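Local coordinates for protein arylsulfatase (Pseudoalteromonas sp. MB47, PDB 7AJ0) that probably removes sulfate groups from the algal polysaccharide fucoidan, acting as an exo-type, calcium-containing sulfatase that assembles into a hexamer, at residues A[48-53]-A[312-317]. Numbering follows the deposited sequence.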
# COMPACT_ATOMS: atom_id res chain seq x y z
N GLN A 48 -7.94 -59.46 -17.36
CA GLN A 48 -6.51 -59.21 -17.33
C GLN A 48 -5.74 -60.25 -16.53
O GLN A 48 -4.55 -60.46 -16.78
CB GLN A 48 -6.23 -57.81 -16.76
CG GLN A 48 -6.76 -56.68 -17.62
CD GLN A 48 -6.03 -56.56 -18.94
OE1 GLN A 48 -4.80 -56.56 -18.99
NE2 GLN A 48 -6.79 -56.47 -20.03
N GLY A 49 -6.38 -60.88 -15.55
CA GLY A 49 -5.76 -61.94 -14.79
C GLY A 49 -4.93 -61.50 -13.61
O GLY A 49 -4.28 -62.35 -12.99
N ARG A 50 -4.92 -60.22 -13.27
CA ARG A 50 -4.19 -59.75 -12.10
C ARG A 50 -4.62 -58.32 -11.79
O ARG A 50 -5.30 -57.66 -12.59
CB ARG A 50 -2.68 -59.84 -12.30
CG ARG A 50 -2.11 -58.98 -13.43
CD ARG A 50 -0.59 -59.08 -13.45
NE ARG A 50 0.05 -58.19 -14.42
CZ ARG A 50 0.49 -58.57 -15.61
NH1 ARG A 50 0.36 -59.83 -16.02
NH2 ARG A 50 1.06 -57.68 -16.41
N LYS A 51 -4.20 -57.84 -10.62
CA LYS A 51 -4.58 -56.51 -10.17
C LYS A 51 -4.01 -55.45 -11.10
O LYS A 51 -3.02 -55.69 -11.81
CB LYS A 51 -4.08 -56.28 -8.74
CG LYS A 51 -4.80 -57.11 -7.69
CD LYS A 51 -4.11 -57.00 -6.34
CE LYS A 51 -4.80 -57.85 -5.28
NZ LYS A 51 -3.99 -57.94 -4.03
N PRO A 52 -4.61 -54.26 -11.12
CA PRO A 52 -4.16 -53.22 -12.05
C PRO A 52 -2.87 -52.55 -11.62
O PRO A 52 -2.52 -52.50 -10.44
CB PRO A 52 -5.33 -52.22 -12.05
CG PRO A 52 -5.95 -52.39 -10.70
CD PRO A 52 -5.81 -53.85 -10.36
N ASN A 53 -2.15 -52.03 -12.62
CA ASN A 53 -1.00 -51.19 -12.37
C ASN A 53 -1.46 -49.76 -12.09
O ASN A 53 -2.55 -49.34 -12.50
CB ASN A 53 -0.05 -51.18 -13.57
CG ASN A 53 0.16 -52.55 -14.17
OD1 ASN A 53 0.55 -53.49 -13.48
ND2 ASN A 53 -0.11 -52.67 -15.47
N LYS A 312 3.30 -52.51 -24.68
CA LYS A 312 3.31 -53.70 -23.84
C LYS A 312 1.91 -54.25 -23.59
O LYS A 312 1.78 -55.24 -22.86
CB LYS A 312 3.98 -53.38 -22.51
CG LYS A 312 5.45 -53.03 -22.64
CD LYS A 312 6.35 -54.16 -22.15
CE LYS A 312 7.58 -54.30 -23.02
NZ LYS A 312 8.57 -55.25 -22.43
N GLY A 313 0.87 -53.64 -24.15
CA GLY A 313 -0.48 -54.12 -23.95
C GLY A 313 -0.99 -53.98 -22.53
O GLY A 313 -1.80 -54.79 -22.10
N GLN A 314 -0.54 -52.95 -21.81
CA GLN A 314 -0.91 -52.77 -20.41
C GLN A 314 -1.71 -51.50 -20.16
O GLN A 314 -1.91 -51.13 -18.99
CB GLN A 314 0.35 -52.75 -19.53
CG GLN A 314 1.04 -54.09 -19.41
CD GLN A 314 0.22 -55.10 -18.63
OE1 GLN A 314 -0.28 -54.81 -17.55
NE2 GLN A 314 0.08 -56.30 -19.19
N LEU A 315 -2.18 -50.81 -21.20
CA LEU A 315 -2.93 -49.58 -20.98
C LEU A 315 -4.29 -49.87 -20.34
O LEU A 315 -4.75 -49.11 -19.48
CB LEU A 315 -3.12 -48.82 -22.29
CG LEU A 315 -2.17 -47.65 -22.57
CD1 LEU A 315 -2.64 -46.90 -23.81
CD2 LEU A 315 -2.05 -46.70 -21.39
N GLU A 316 -4.94 -50.97 -20.75
CA GLU A 316 -6.25 -51.29 -20.20
C GLU A 316 -6.19 -51.65 -18.73
O GLU A 316 -7.23 -51.61 -18.05
CB GLU A 316 -6.88 -52.44 -20.99
CG GLU A 316 -7.40 -52.04 -22.36
CD GLU A 316 -6.30 -51.93 -23.41
OE1 GLU A 316 -5.20 -52.48 -23.18
OE2 GLU A 316 -6.55 -51.29 -24.45
N ASN A 317 -5.02 -52.00 -18.21
CA ASN A 317 -4.87 -52.46 -16.83
C ASN A 317 -4.02 -51.50 -16.01
O ASN A 317 -3.49 -51.89 -14.96
CB ASN A 317 -4.26 -53.86 -16.81
CG ASN A 317 -4.54 -54.59 -15.51
OD1 ASN A 317 -5.61 -54.45 -14.92
ND2 ASN A 317 -3.58 -55.39 -15.07
O HOH W 1 -3.77 -54.41 -20.31
O HOH W 2 -7.25 -55.53 -13.09
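Q48, ending helix 31-48, bends at chi2 and slides past N317 in the opposite direction; its CG packs 3.7 Å from N317 CG. Its OE1 accepts a hydrogen bond from a water that also donates to G313 O, bridging the helix exits; G313 closes helix 290-311 in a Schellman motif. At R50 the chain runs extended from CG to NE and crosses Q314 at about a right angle, bringing NH2 to 3.3 Å from Q314 NE2. Both are donors, so they meet without a hydrogen bond; the guanidinium and amide planes lie 8° apart, but the amide approaches obliquely. A second water donates to R50 O and N317 OD1. The K51 side chain leaves the backbone away from 312-317, its NZ hydrogen-bonded to G388 O, while its carbonyl O receives a weak, bent bond (138°) from N317 ND2. N317 CG lies anti to its backbone N (chi1 -159°), setting the amide against Q48, K51 O and P52. P52 lays its CA 3.4 Å from N317 OD1, and its ring touches W361. N53 opens strand 53-59: its N donates to N317 O at 2.7 Å, nearly along the C=O axis, and its ND2 reaches Q314 OE1 at 3.0 Å on a carbonyl lone pair. T318 OG1 also accepts from this ND2, and N53 OD1 takes the F262 N-H, where parallel strands 53-59, 262-267 and 318-324 begin. With both ends of its amide engaged, N53 should be fixed in rotation; the amide-rich chemistry implies that directional bonds and water, rather than ion pairing, join these helix-to-strand connections of the sulfatase core.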